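Local structure of chromosome replication initiation inhibitor protein (3FD3) at residues G71-H76 with P151-A156; G14-D19 with A194-T199; G102-Q107 with T128-S133; T8-L13 with V36-H41; V92-L97 with T118-D123. The protein is probably a LysR-type transcription factor that binds DNA, of which this chain is the C-terminal effector-binding domain. All blocks are in the same frame, centred on the assembly; numbering follows the deposited sequence. Where two conformers were deposited one is given.

Interaction 1: G71-H76 with P151-A156; sequences GVLRYH and PVQLVA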
# COMPACT_ATOMS: atom_id res chain seq x y z
N GLY A 71 -8.22 -4.21 20.24
CA GLY A 71 -8.68 -5.53 19.77
C GLY A 71 -7.57 -6.20 18.99
O GLY A 71 -6.47 -5.67 18.90
N VAL A 72 -7.87 -7.36 18.41
CA VAL A 72 -6.89 -8.23 17.79
C VAL A 72 -7.08 -8.21 16.27
O VAL A 72 -8.20 -8.36 15.78
CB VAL A 72 -7.01 -9.66 18.32
CG1 VAL A 72 -6.44 -10.69 17.34
CG2 VAL A 72 -6.37 -9.75 19.71
N LEU A 73 -5.96 -8.03 15.56
CA LEU A 73 -5.89 -8.17 14.10
C LEU A 73 -5.48 -9.62 13.82
O LEU A 73 -4.39 -10.07 14.22
CB LEU A 73 -4.89 -7.18 13.51
CG LEU A 73 -4.84 -7.14 11.97
CD1 LEU A 73 -6.23 -6.88 11.40
CD2 LEU A 73 -3.84 -6.12 11.50
N ARG A 74 -6.40 -10.37 13.22
CA ARG A 74 -6.16 -11.80 12.95
C ARG A 74 -5.68 -11.97 11.54
O ARG A 74 -6.23 -11.36 10.61
CB ARG A 74 -7.44 -12.62 13.16
CG ARG A 74 -7.33 -14.04 12.65
CD ARG A 74 -8.38 -14.93 13.26
NE ARG A 74 -8.12 -15.20 14.66
CZ ARG A 74 -8.84 -16.01 15.43
NH1 ARG A 74 -9.90 -16.65 14.95
NH2 ARG A 74 -8.51 -16.18 16.70
N TYR A 75 -4.63 -12.79 11.40
CA TYR A 75 -4.04 -13.09 10.12
C TYR A 75 -4.18 -14.57 9.80
O TYR A 75 -4.20 -15.40 10.72
CB TYR A 75 -2.56 -12.79 10.15
CG TYR A 75 -2.13 -11.34 10.27
CD1 TYR A 75 -2.19 -10.68 11.50
CD2 TYR A 75 -1.57 -10.66 9.22
CE1 TYR A 75 -1.76 -9.39 11.64
CE2 TYR A 75 -1.15 -9.36 9.35
CZ TYR A 75 -1.24 -8.72 10.58
OH TYR A 75 -0.77 -7.43 10.72
N HIS A 76 -4.27 -14.89 8.52
CA HIS A 76 -4.28 -16.28 8.07
C HIS A 76 -3.14 -16.49 7.06
O HIS A 76 -2.89 -15.63 6.21
CB HIS A 76 -5.61 -16.66 7.42
CG HIS A 76 -6.78 -16.63 8.37
ND1 HIS A 76 -7.10 -17.68 9.20
CD2 HIS A 76 -7.67 -15.65 8.64
CE1 HIS A 76 -8.15 -17.36 9.93
NE2 HIS A 76 -8.53 -16.14 9.60
N PRO A 151 -4.02 -10.20 6.74
CA PRO A 151 -5.15 -9.91 7.62
C PRO A 151 -6.48 -10.51 7.11
O PRO A 151 -6.76 -10.46 5.89
CB PRO A 151 -5.22 -8.39 7.62
CG PRO A 151 -3.90 -7.92 7.18
CD PRO A 151 -3.36 -8.96 6.27
N VAL A 152 -7.28 -11.05 8.03
CA VAL A 152 -8.53 -11.72 7.70
C VAL A 152 -9.47 -10.83 6.89
O VAL A 152 -10.16 -11.32 5.99
CB VAL A 152 -9.27 -12.25 8.98
CG1 VAL A 152 -9.65 -11.11 9.95
CG2 VAL A 152 -10.49 -13.08 8.57
N GLN A 153 -9.45 -9.53 7.17
CA GLN A 153 -10.36 -8.59 6.51
C GLN A 153 -10.10 -8.56 4.99
O GLN A 153 -11.01 -8.31 4.21
CB GLN A 153 -10.21 -7.16 7.06
CG GLN A 153 -10.59 -6.97 8.51
CD GLN A 153 -9.56 -7.43 9.52
OE1 GLN A 153 -8.44 -7.76 9.17
NE2 GLN A 153 -9.95 -7.45 10.83
N LEU A 154 -8.87 -8.83 4.59
CA LEU A 154 -8.49 -8.75 3.19
C LEU A 154 -8.59 -10.08 2.46
O LEU A 154 -8.55 -10.10 1.22
CB LEU A 154 -7.06 -8.24 3.08
CG LEU A 154 -6.83 -6.83 3.63
CD1 LEU A 154 -5.40 -6.39 3.35
CD2 LEU A 154 -7.86 -5.79 3.08
N VAL A 155 -8.73 -11.17 3.20
CA VAL A 155 -8.78 -12.48 2.57
C VAL A 155 -10.01 -13.31 2.86
O VAL A 155 -10.17 -14.38 2.28
CB VAL A 155 -7.51 -13.33 2.86
CG1 VAL A 155 -6.24 -12.66 2.26
CG2 VAL A 155 -7.35 -13.62 4.34
N ALA A 156 -10.91 -12.82 3.71
CA ALA A 156 -12.10 -13.61 4.06
C ALA A 156 -12.93 -14.00 2.85
O ALA A 156 -13.32 -15.18 2.71
CB ALA A 156 -12.96 -12.85 5.06
O HOH W 1 -9.03 -9.17 13.27
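Strand 148-151, an outermost strand, within this chain, of the mixed sheet, gives way around Pro151 to the helix that follows, still beside strand 66-79. Tyr75 and Pro151 form an antiparallel non-hydrogen-bonded pair, and the last bond between the two segments runs from Val152 N to Arg74 O at 2.8 Å. It is nearly straight (162°) and lies in the carbonyl plane. Proline suits the switch from strand to helix because it has no N-H to spend. Its ring lies alongside the Tyr75 ring, with CG of Pro151 3.8 Å from CE2 of Tyr75. This is the periplasmic-binding-protein type of fold expected of a LysR effector-binding domain, and the tyrosine hydroxyl continues to Asp11. Val152, beta-branched and compact, lies beside His76: its CB sits in the imidazole plane at the ring edge, 3.8 Å from CD2 of His76, while ND1 of that ring is held by Glu166. Gln153 bends at chi2 (79°), which carries its amide back over Leu73, so that OE1 of Gln153 stands 3.3 Å from the methyl CD1 of Leu73. That oxygen is buried without a polar partner, whereas NE2 of Gln153 bonds both to Val203 O and to a water, 3.1 Å away. The same water donates to Val72 O and accepts from Arg74 N, bridging the strand to Gln153.

Interaction 2: G14-D19 with A194-T199; sequences GTWFLD and ANMVGT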
# COMPACT_ATOMS: atom_id res chain seq x y z
N GLY A 14 -4.18 -0.68 5.52
CA GLY A 14 -4.77 -1.46 4.45
C GLY A 14 -6.15 -2.03 4.76
O GLY A 14 -6.76 -2.61 3.85
N THR A 15 -6.62 -1.88 6.01
CA THR A 15 -7.87 -2.42 6.46
C THR A 15 -8.80 -1.31 7.00
O THR A 15 -9.49 -0.65 6.19
CB THR A 15 -7.67 -3.61 7.44
OG1 THR A 15 -6.81 -3.23 8.52
CG2 THR A 15 -7.05 -4.87 6.69
N TRP A 16 -8.71 -1.01 8.28
CA TRP A 16 -9.72 -0.26 9.05
C TRP A 16 -9.35 1.18 9.41
O TRP A 16 -10.23 1.97 9.79
CB TRP A 16 -10.07 -1.02 10.34
CG TRP A 16 -8.93 -1.06 11.33
CD1 TRP A 16 -7.85 -1.91 11.33
CD2 TRP A 16 -8.73 -0.16 12.42
NE1 TRP A 16 -7.02 -1.61 12.38
CE2 TRP A 16 -7.53 -0.54 13.07
CE3 TRP A 16 -9.47 0.91 12.93
CZ2 TRP A 16 -7.04 0.13 14.18
CZ3 TRP A 16 -8.99 1.55 14.04
CH2 TRP A 16 -7.78 1.18 14.65
N PHE A 17 -8.07 1.54 9.32
CA PHE A 17 -7.60 2.80 9.91
C PHE A 17 -8.27 4.04 9.31
O PHE A 17 -8.71 4.94 10.05
CB PHE A 17 -6.08 2.88 9.76
CG PHE A 17 -5.43 4.16 10.28
CD1 PHE A 17 -5.11 4.30 11.60
CD2 PHE A 17 -5.12 5.17 9.41
CE1 PHE A 17 -4.49 5.47 12.06
CE2 PHE A 17 -4.49 6.32 9.88
CZ PHE A 17 -4.19 6.45 11.19
N LEU A 18 -8.37 4.07 7.97
CA LEU A 18 -8.96 5.22 7.29
C LEU A 18 -10.45 5.29 7.50
O LEU A 18 -11.01 6.39 7.49
CB LEU A 18 -8.64 5.23 5.79
CG LEU A 18 -7.19 5.56 5.46
CD1 LEU A 18 -6.96 5.50 3.91
CD2 LEU A 18 -6.81 6.91 6.04
N ASP A 19 -11.10 4.15 7.71
CA ASP A 19 -12.52 4.16 8.07
C ASP A 19 -12.74 4.93 9.37
O ASP A 19 -13.69 5.69 9.48
CB ASP A 19 -13.06 2.74 8.20
CG ASP A 19 -14.57 2.70 8.36
OD1 ASP A 19 -15.28 3.46 7.67
OD2 ASP A 19 -15.06 1.90 9.18
N ALA A 194 -12.39 8.41 20.06
CA ALA A 194 -13.68 7.74 20.08
C ALA A 194 -13.90 6.98 18.77
O ALA A 194 -14.38 5.86 18.78
CB ALA A 194 -14.84 8.77 20.27
N ASN A 195 -13.56 7.61 17.66
CA ASN A 195 -13.69 6.97 16.33
C ASN A 195 -12.73 5.80 16.12
O ASN A 195 -13.11 4.79 15.54
CB ASN A 195 -13.57 8.04 15.24
CG ASN A 195 -14.83 8.87 15.12
OD1 ASN A 195 -15.91 8.33 14.96
ND2 ASN A 195 -14.72 10.18 15.25
N MSE A 196 -11.48 5.91 16.59
CA MSE A 196 -10.54 4.79 16.48
C MSE A 196 -11.06 3.62 17.29
O MSE A 196 -11.25 2.51 16.78
CB MSE A 196 -9.13 5.15 16.94
CG MSE A 196 -8.53 6.41 16.33
SE MSE A 196 -8.64 6.50 14.37
CE MSE A 196 -7.40 5.08 14.06
N VAL A 197 -11.30 3.86 18.58
CA VAL A 197 -11.77 2.78 19.44
C VAL A 197 -13.08 2.17 18.98
O VAL A 197 -13.21 0.94 18.94
CB VAL A 197 -11.84 3.27 20.95
CG1 VAL A 197 -12.33 2.15 21.86
CG2 VAL A 197 -10.46 3.76 21.39
N GLY A 198 -14.06 2.99 18.60
CA GLY A 198 -15.35 2.50 18.14
C GLY A 198 -15.29 1.69 16.85
O GLY A 198 -15.97 0.67 16.70
N THR A 199 -14.48 2.14 15.91
CA THR A 199 -14.31 1.44 14.64
C THR A 199 -13.60 0.11 14.87
O THR A 199 -14.01 -0.92 14.31
CB THR A 199 -13.52 2.31 13.63
OG1 THR A 199 -14.19 3.57 13.44
CG2 THR A 199 -13.36 1.60 12.27
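A buried, mostly apolar contact with no hydrogen bond between the two segments joins the start of helix 17-26 to helix 190-203 near the C-terminus. Met196, present as selenomethionine, bends at both chi2 (-50°) and chi3 (-68°), so the chain folds over and presents its terminal methyl to two aromatic rings. CE of Met196 lies 3.5 Å from CD1 of Phe17 and 3.9 Å from CZ3 of Trp16. The selenium stands 5.4 Å from the centroid of the Phe17 ring, obliquely placed, in a Met-aromatic contact. Methionine suits this place because its unbranched, flexible chain can bend to bring a methyl against both rings; the selenium stands where the sulfur would be. In the mixed sheet of this LysR effector-binding domain, Val55 of strand 53-56 touches Trp16, Phe17 and Met196 alike, so the two helices meet over a central strand. Trp16 takes the crowded first torsion (chi1 68°), with CG between the backbone N and the carbonyl carbon, and its indole crosses Met196 at about a right angle. Thr199 comes to the edge of that indole, near its plane, placing CG2 4.0 Å from CE3 of Trp16. The same methyl is 3.5 Å from OD2 of Asp19. OG1 of Thr199 is turned back to Asn195 O, 2.7 Å away, with Lys23 as a further partner.

Interaction 3: G102-Q107 with T128-S133; sequences GLTFNQ and THWLPS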
# COMPACT_ATOMS: atom_id res chain seq x y z
N GLY A 102 7.99 -18.07 0.07
CA GLY A 102 7.20 -17.27 0.98
C GLY A 102 7.10 -15.84 0.50
O GLY A 102 7.77 -15.41 -0.47
N LEU A 103 6.29 -15.08 1.24
CA LEU A 103 6.24 -13.64 1.15
C LEU A 103 6.62 -13.06 2.52
O LEU A 103 6.09 -13.49 3.55
CB LEU A 103 4.83 -13.16 0.78
CG LEU A 103 4.23 -13.75 -0.48
CD1 LEU A 103 2.72 -13.45 -0.58
CD2 LEU A 103 5.00 -13.24 -1.73
N THR A 104 7.53 -12.10 2.51
CA THR A 104 7.98 -11.43 3.75
C THR A 104 7.95 -9.92 3.51
O THR A 104 8.39 -9.43 2.47
CB THR A 104 9.38 -11.92 4.18
OG1 THR A 104 9.41 -13.36 4.21
CG2 THR A 104 9.75 -11.36 5.59
N PHE A 105 7.41 -9.16 4.45
CA PHE A 105 7.14 -7.74 4.23
C PHE A 105 8.47 -6.98 4.21
O PHE A 105 8.75 -6.22 3.29
CB PHE A 105 6.18 -7.25 5.33
CG PHE A 105 5.58 -5.90 5.08
CD1 PHE A 105 6.34 -4.75 5.26
CD2 PHE A 105 4.25 -5.76 4.72
CE1 PHE A 105 5.79 -3.49 5.05
CE2 PHE A 105 3.70 -4.50 4.52
CZ PHE A 105 4.44 -3.39 4.68
N ASN A 106 9.30 -7.21 5.22
CA ASN A 106 10.62 -6.62 5.31
C ASN A 106 11.42 -7.41 6.35
O ASN A 106 10.95 -8.43 6.82
CB ASN A 106 10.57 -5.11 5.62
CG ASN A 106 9.92 -4.80 6.95
OD1 ASN A 106 9.93 -5.63 7.87
ND2 ASN A 106 9.40 -3.57 7.08
N GLN A 107 12.59 -6.94 6.72
CA GLN A 107 13.46 -7.74 7.59
C GLN A 107 12.95 -7.83 9.03
O GLN A 107 13.42 -8.66 9.79
CB GLN A 107 14.89 -7.22 7.53
CG GLN A 107 15.49 -7.42 6.14
CD GLN A 107 16.88 -6.86 5.98
OE1 GLN A 107 17.86 -7.60 6.02
NE2 GLN A 107 16.97 -5.54 5.80
N THR A 128 12.15 -16.68 0.31
CA THR A 128 11.09 -15.69 0.27
C THR A 128 11.28 -14.65 -0.79
O THR A 128 12.40 -14.25 -1.12
CB THR A 128 10.94 -14.99 1.66
OG1 THR A 128 9.67 -14.34 1.75
CG2 THR A 128 12.07 -13.97 1.90
N HIS A 129 10.15 -14.17 -1.28
CA HIS A 129 10.11 -12.88 -1.94
C HIS A 129 9.98 -11.80 -0.85
O HIS A 129 9.44 -12.07 0.22
CB HIS A 129 8.90 -12.75 -2.86
CG HIS A 129 8.75 -13.84 -3.87
ND1 HIS A 129 9.55 -13.93 -4.99
CD2 HIS A 129 7.85 -14.84 -3.98
CE1 HIS A 129 9.16 -14.96 -5.73
NE2 HIS A 129 8.14 -15.54 -5.12
N TRP A 130 10.43 -10.59 -1.14
CA TRP A 130 10.29 -9.47 -0.21
C TRP A 130 9.36 -8.44 -0.82
O TRP A 130 9.59 -7.97 -1.94
CB TRP A 130 11.65 -8.85 0.09
CG TRP A 130 12.64 -9.85 0.62
CD1 TRP A 130 13.49 -10.65 -0.09
CD2 TRP A 130 12.92 -10.11 2.01
NE1 TRP A 130 14.26 -11.40 0.77
CE2 TRP A 130 13.92 -11.10 2.06
CE3 TRP A 130 12.40 -9.62 3.21
CZ2 TRP A 130 14.42 -11.60 3.26
CZ3 TRP A 130 12.89 -10.12 4.41
CH2 TRP A 130 13.89 -11.10 4.42
N LEU A 131 8.30 -8.11 -0.08
CA LEU A 131 7.19 -7.35 -0.65
C LEU A 131 6.59 -6.46 0.45
O LEU A 131 5.70 -6.89 1.19
CB LEU A 131 6.19 -8.32 -1.24
CG LEU A 131 4.96 -7.69 -1.85
CD1 LEU A 131 5.31 -6.56 -2.79
CD2 LEU A 131 4.16 -8.79 -2.53
N PRO A 132 7.11 -5.25 0.60
CA PRO A 132 6.69 -4.38 1.70
C PRO A 132 5.38 -3.64 1.38
O PRO A 132 5.34 -2.39 1.25
CB PRO A 132 7.86 -3.42 1.82
CG PRO A 132 8.40 -3.32 0.46
CD PRO A 132 8.26 -4.68 -0.14
N SER A 133 4.31 -4.40 1.23
CA SER A 133 3.01 -3.84 0.82
C SER A 133 1.90 -4.75 1.29
O SER A 133 1.89 -5.93 0.98
CB SER A 133 2.90 -3.76 -0.72
OG SER A 133 1.60 -3.32 -1.10
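His129 O is gripped by two donors, Thr104 N from across the contact and the hydroxyl of its own neighbour Thr128. The amide arrives nearly along the C=O axis, with Thr104 N to His129 O measuring 3.0 Å, while OG1 of Thr128 donates from above the carbonyl plane. These residues belong to the parallel strands 102-104 and 128-130 of a beta-alpha-beta unit, connected through helix 111-120. Two more bonds complete the ladder, His129 N to Gly102 O at 2.8 Å and Leu131 N to Thr104 O at 2.9 Å. The side chains of Thr104, Thr128 and Trp130 share one face of this pair; those of Leu103 and His129 lie on the other. On the first face the threonine hydroxyls meet, OG1 of Thr104 standing 2.7 Å from OG1 of Thr128, and Tyr126 OH is a further partner for Thr104. Threonine serves both needs, since its methyl remains for packing, CG2 of Thr104 lying 3.6 Å from CZ3 of Trp130. ND1 of His129 bonds to the backbone N of Val32 of the second subunit, so this small sheet takes part in the dimer. Beyond the strands, Pro132 centres an inverse gamma turn, which lays its backbone over the Phe105 ring. CA of Pro132 makes a CH-pi contact 3.6 Å from the ring centroid of Phe105, and Ser133 N follows over the same face, offset toward the rim.

Interaction 4: T8-L13 with V36-H41; sequences TNADSL and VDDQDH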
# COMPACT_ATOMS: atom_id res chain seq x y z
N THR A 8 0.50 4.70 11.88
CA THR A 8 -0.20 3.41 11.81
C THR A 8 0.74 2.41 11.17
O THR A 8 1.65 2.80 10.41
CB THR A 8 -1.51 3.48 10.97
OG1 THR A 8 -2.11 2.17 10.94
CG2 THR A 8 -1.26 3.95 9.53
N ASN A 9 0.53 1.14 11.50
CA ASN A 9 1.15 0.06 10.76
C ASN A 9 0.48 -0.07 9.40
O ASN A 9 -0.68 0.30 9.23
CB ASN A 9 1.11 -1.28 11.55
CG ASN A 9 -0.35 -1.74 11.92
OD1 ASN A 9 -1.23 -0.95 12.17
ND2 ASN A 9 -0.52 -3.05 12.07
N ALA A 10 1.19 -0.64 8.43
CA ALA A 10 0.63 -0.80 7.08
C ALA A 10 -0.63 -1.64 7.07
O ALA A 10 -1.56 -1.39 6.30
CB ALA A 10 1.68 -1.43 6.11
N ASP A 11 -0.64 -2.71 7.87
CA ASP A 11 -1.77 -3.64 7.82
C ASP A 11 -3.07 -2.96 8.34
O ASP A 11 -4.14 -3.24 7.82
CB ASP A 11 -1.46 -4.92 8.58
CG ASP A 11 -0.41 -5.78 7.89
OD1 ASP A 11 -0.31 -5.72 6.64
OD2 ASP A 11 0.34 -6.51 8.59
N SER A 12 -2.97 -2.06 9.32
CA SER A 12 -4.16 -1.28 9.70
C SER A 12 -4.56 -0.27 8.63
O SER A 12 -5.77 -0.08 8.37
CB SER A 12 -3.97 -0.59 11.06
OG SER A 12 -3.89 -1.55 12.11
N LEU A 13 -3.58 0.39 8.01
CA LEU A 13 -3.90 1.32 6.90
C LEU A 13 -4.58 0.57 5.75
O LEU A 13 -5.45 1.10 5.07
CB LEU A 13 -2.64 2.04 6.40
CG LEU A 13 -2.85 3.10 5.31
CD1 LEU A 13 -3.81 4.17 5.85
CD2 LEU A 13 -1.50 3.68 4.92
N VAL A 36 3.32 5.90 8.00
CA VAL A 36 3.14 4.47 8.01
C VAL A 36 4.44 3.86 8.54
O VAL A 36 5.51 4.09 7.97
CB VAL A 36 2.80 3.93 6.59
CG1 VAL A 36 2.56 2.40 6.61
CG2 VAL A 36 1.63 4.71 5.98
N ASP A 37 4.36 3.12 9.63
CA ASP A 37 5.54 2.63 10.29
C ASP A 37 5.55 1.14 10.13
O ASP A 37 4.68 0.46 10.67
CB ASP A 37 5.49 2.94 11.78
CG ASP A 37 6.64 2.32 12.53
OD1 ASP A 37 7.75 2.21 11.95
OD2 ASP A 37 6.42 1.94 13.69
N ASP A 38 6.50 0.58 9.40
CA ASP A 38 6.71 -0.86 9.53
C ASP A 38 8.18 -1.18 9.73
O ASP A 38 8.64 -2.27 9.42
CB ASP A 38 6.10 -1.62 8.35
CG ASP A 38 4.63 -1.28 8.15
OD1 ASP A 38 3.80 -1.64 9.02
OD2 ASP A 38 4.33 -0.62 7.15
N GLN A 39 8.90 -0.20 10.28
CA GLN A 39 10.27 -0.41 10.77
C GLN A 39 10.35 -0.27 12.30
O GLN A 39 11.45 -0.14 12.85
CB GLN A 39 11.22 0.59 10.12
CG GLN A 39 11.36 0.44 8.60
CD GLN A 39 12.13 -0.78 8.21
OE1 GLN A 39 12.81 -1.39 9.04
NE2 GLN A 39 12.06 -1.14 6.93
N ASP A 40 9.20 -0.31 12.97
CA ASP A 40 9.13 -0.26 14.43
C ASP A 40 9.75 1.04 14.99
O ASP A 40 10.51 1.02 15.96
CB ASP A 40 9.82 -1.51 15.00
CG ASP A 40 9.49 -1.74 16.46
OD1 ASP A 40 8.41 -1.27 16.91
OD2 ASP A 40 10.32 -2.37 17.17
N HIS A 41 9.45 2.17 14.35
CA HIS A 41 9.90 3.47 14.81
C HIS A 41 8.84 4.23 15.60
O HIS A 41 9.10 5.31 16.11
CB HIS A 41 10.34 4.35 13.65
CG HIS A 41 11.57 3.84 12.97
ND1 HIS A 41 12.66 3.38 13.68
CD2 HIS A 41 11.88 3.71 11.66
CE1 HIS A 41 13.59 2.98 12.83
NE2 HIS A 41 13.14 3.17 11.60
O HOH W 2 1.61 -3.90 9.31
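From its CB, the side chain of Asp38 leaves with CG anti to the carbonyl carbon (chi1 -53°), which swings the carboxylate across to the first turn of helix 10-13. CG comes to rest beside Ala10. OD1 of Asp38 accepts Ala10 N, the first helical N-H, at 2.9 Å through its syn lone pair, in an almost straight bond (177°), and a water donates to it while accepting from Asp11 N. OD2 of Asp38 lies only 3.0 Å from CB of Ala10, a tight approach in the conformer described; alanine, ending at CB, adds no further atoms beside the carboxylate. Asn9 is the N-cap residue, but its OD1 is engaged by Ser12 OG at 2.7 Å. Strands 3-8 and 31-36 close their parallel pairing just before, with Asp37 N to Thr8 O at 2.8 Å. On the apolar side, Val36 pushes CG1 toward Ala10 and CG2 against Leu13: CD2 of Leu13 to CG2 of Val36 is 3.5 Å, a tight pair. Pro132 of the second subunit packs on Val36 as well. Asp37 steadies the loop, its OD1 taking Gln39 N in an Asx turn and His41 N at 2.9 Å, while Thr42 holds OD2. The bond from Ala10 N and the water should favour the charged carboxylate of Asp38, while Asp37 O and the Asp11 carboxylate, its OD2 6.0 Å from OD1 of Asp38, would work against it.

Interaction 5: V92-L97 with T118-D123; sequences VTPAAL and TALGED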
# COMPACT_ATOMS: atom_id res chain seq x y z
N VAL A 92 1.84 -29.57 3.97
CA VAL A 92 2.68 -28.50 4.49
C VAL A 92 3.63 -29.08 5.54
O VAL A 92 3.27 -29.22 6.71
CB VAL A 92 1.83 -27.35 5.07
CG1 VAL A 92 2.74 -26.22 5.54
CG2 VAL A 92 0.87 -26.83 4.01
N THR A 93 4.83 -29.43 5.11
CA THR A 93 5.83 -30.08 5.94
C THR A 93 7.06 -29.19 6.05
O THR A 93 7.23 -28.25 5.26
CB THR A 93 6.27 -31.40 5.31
OG1 THR A 93 6.93 -31.11 4.06
CG2 THR A 93 5.07 -32.30 5.07
N PRO A 94 7.92 -29.46 7.03
CA PRO A 94 9.16 -28.69 7.10
C PRO A 94 9.98 -28.76 5.82
O PRO A 94 10.51 -27.74 5.37
CB PRO A 94 9.89 -29.35 8.28
CG PRO A 94 8.77 -29.75 9.20
CD PRO A 94 7.71 -30.28 8.24
N ALA A 95 10.04 -29.94 5.19
CA ALA A 95 10.80 -30.08 3.96
C ALA A 95 10.21 -29.19 2.88
O ALA A 95 10.95 -28.49 2.15
CB ALA A 95 10.82 -31.57 3.50
N ALA A 96 8.88 -29.21 2.77
CA ALA A 96 8.20 -28.39 1.76
C ALA A 96 8.37 -26.89 2.00
O ALA A 96 8.58 -26.11 1.07
CB ALA A 96 6.72 -28.75 1.69
N LEU A 97 8.31 -26.48 3.27
CA LEU A 97 8.46 -25.06 3.62
C LEU A 97 9.87 -24.55 3.38
O LEU A 97 10.08 -23.36 3.18
CB LEU A 97 8.06 -24.82 5.07
CG LEU A 97 6.55 -24.79 5.33
CD1 LEU A 97 6.30 -25.01 6.84
CD2 LEU A 97 5.92 -23.48 4.80
N THR A 118 4.55 -22.05 15.30
CA THR A 118 3.28 -22.46 15.90
C THR A 118 2.59 -23.64 15.21
O THR A 118 2.06 -24.53 15.88
CB THR A 118 2.28 -21.30 15.91
OG1 THR A 118 2.78 -20.30 16.80
CG2 THR A 118 0.92 -21.80 16.42
N ALA A 119 2.57 -23.63 13.89
CA ALA A 119 1.86 -24.62 13.10
C ALA A 119 2.57 -25.96 13.07
O ALA A 119 1.93 -27.00 13.16
CB ALA A 119 1.63 -24.10 11.65
N LEU A 120 3.90 -25.92 12.97
CA LEU A 120 4.72 -27.12 12.81
C LEU A 120 5.52 -27.51 14.05
O LEU A 120 6.10 -28.59 14.09
CB LEU A 120 5.67 -26.94 11.63
CG LEU A 120 5.01 -27.05 10.25
CD1 LEU A 120 4.30 -25.76 9.87
CD2 LEU A 120 6.05 -27.44 9.21
N GLY A 121 5.55 -26.64 15.06
CA GLY A 121 6.26 -26.94 16.31
C GLY A 121 7.77 -26.89 16.20
O GLY A 121 8.47 -27.37 17.07
N GLU A 122 8.27 -26.29 15.12
CA GLU A 122 9.71 -26.10 14.92
C GLU A 122 9.91 -24.90 14.00
O GLU A 122 8.99 -24.49 13.31
CB GLU A 122 10.35 -27.35 14.32
CG GLU A 122 9.92 -27.70 12.90
CD GLU A 122 10.32 -29.12 12.51
OE1 GLU A 122 11.36 -29.30 11.85
OE2 GLU A 122 9.59 -30.06 12.88
N ASP A 123 11.13 -24.35 14.00
CA ASP A 123 11.49 -23.27 13.09
C ASP A 123 11.98 -23.83 11.78
O ASP A 123 12.81 -24.72 11.75
CB ASP A 123 12.57 -22.37 13.70
CG ASP A 123 12.02 -21.41 14.75
OD1 ASP A 123 11.06 -20.66 14.48
OD2 ASP A 123 12.57 -21.38 15.85
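Leu120 reaches between Pro94 and Leu97 with one methyl, CD2, which carries most of the contact. In the conformer described it lies 3.4 Å from CD of Pro94 and equally 3.4 Å from CD1 of Leu97, both tight for carbon pairs. The two leucines meet tip to tip, CD1 of Leu120 also coming to 3.7 Å from CD1 of Leu97, whereas Leu120 and Pro94 slide past each other in opposite directions. A branched leucine tip suits this spot because it can touch the proline ring and another leucine at once. Glu122 completes the first shell at the outer side: its chain, extended beyond CG, crosses the proline at about a right angle and lays CD 3.7 Å from CG of Pro94. Further out, Thr93 is the N-cap of helix 94-97, its OG1 accepting Ala96 N at 3.0 Å, and Pro94 suits the first helical position, where no N-H is required. Leu97 N bonds to Thr93 O, closing the first turn and aiming Leu97 at Leu120. Gly121 leaves helix 111-120 with positive phi (74°), a conformation easy for glycine, and turns the chain so that Glu122 comes over the proline. This surface contact joins short helix 94-97, just before strand 102-104, to the end of helix 111-120, with Leu97 also against Trp147 and Val92 against strand 165-181.

Interactions 1, 2 and 4 form one connected group around helix 10-13. Tyr75 OH of interaction 1 is 2.6 Å from Asp11 OD2 of interaction 4, probably a hydrogen bond, and Leu154 packs against Gly14 and Thr15 of interaction 2. Phe17 N lies 3.0 Å from Ser12 O, linking interactions 2 and 4. Interaction 3 joins through interaction 4: Asn106 ND2 is 2.8 Å from Asp38 O, and Phe105 rests against Ala10. A calcium ion lies about 4 Å from the side chain of Tyr75 and about 8 Å from that of Ala10. Interaction 5 is peripheral, its centre about 35 Å from that of interaction 2. Interactions 2, 3 and 4 touch the second subunit.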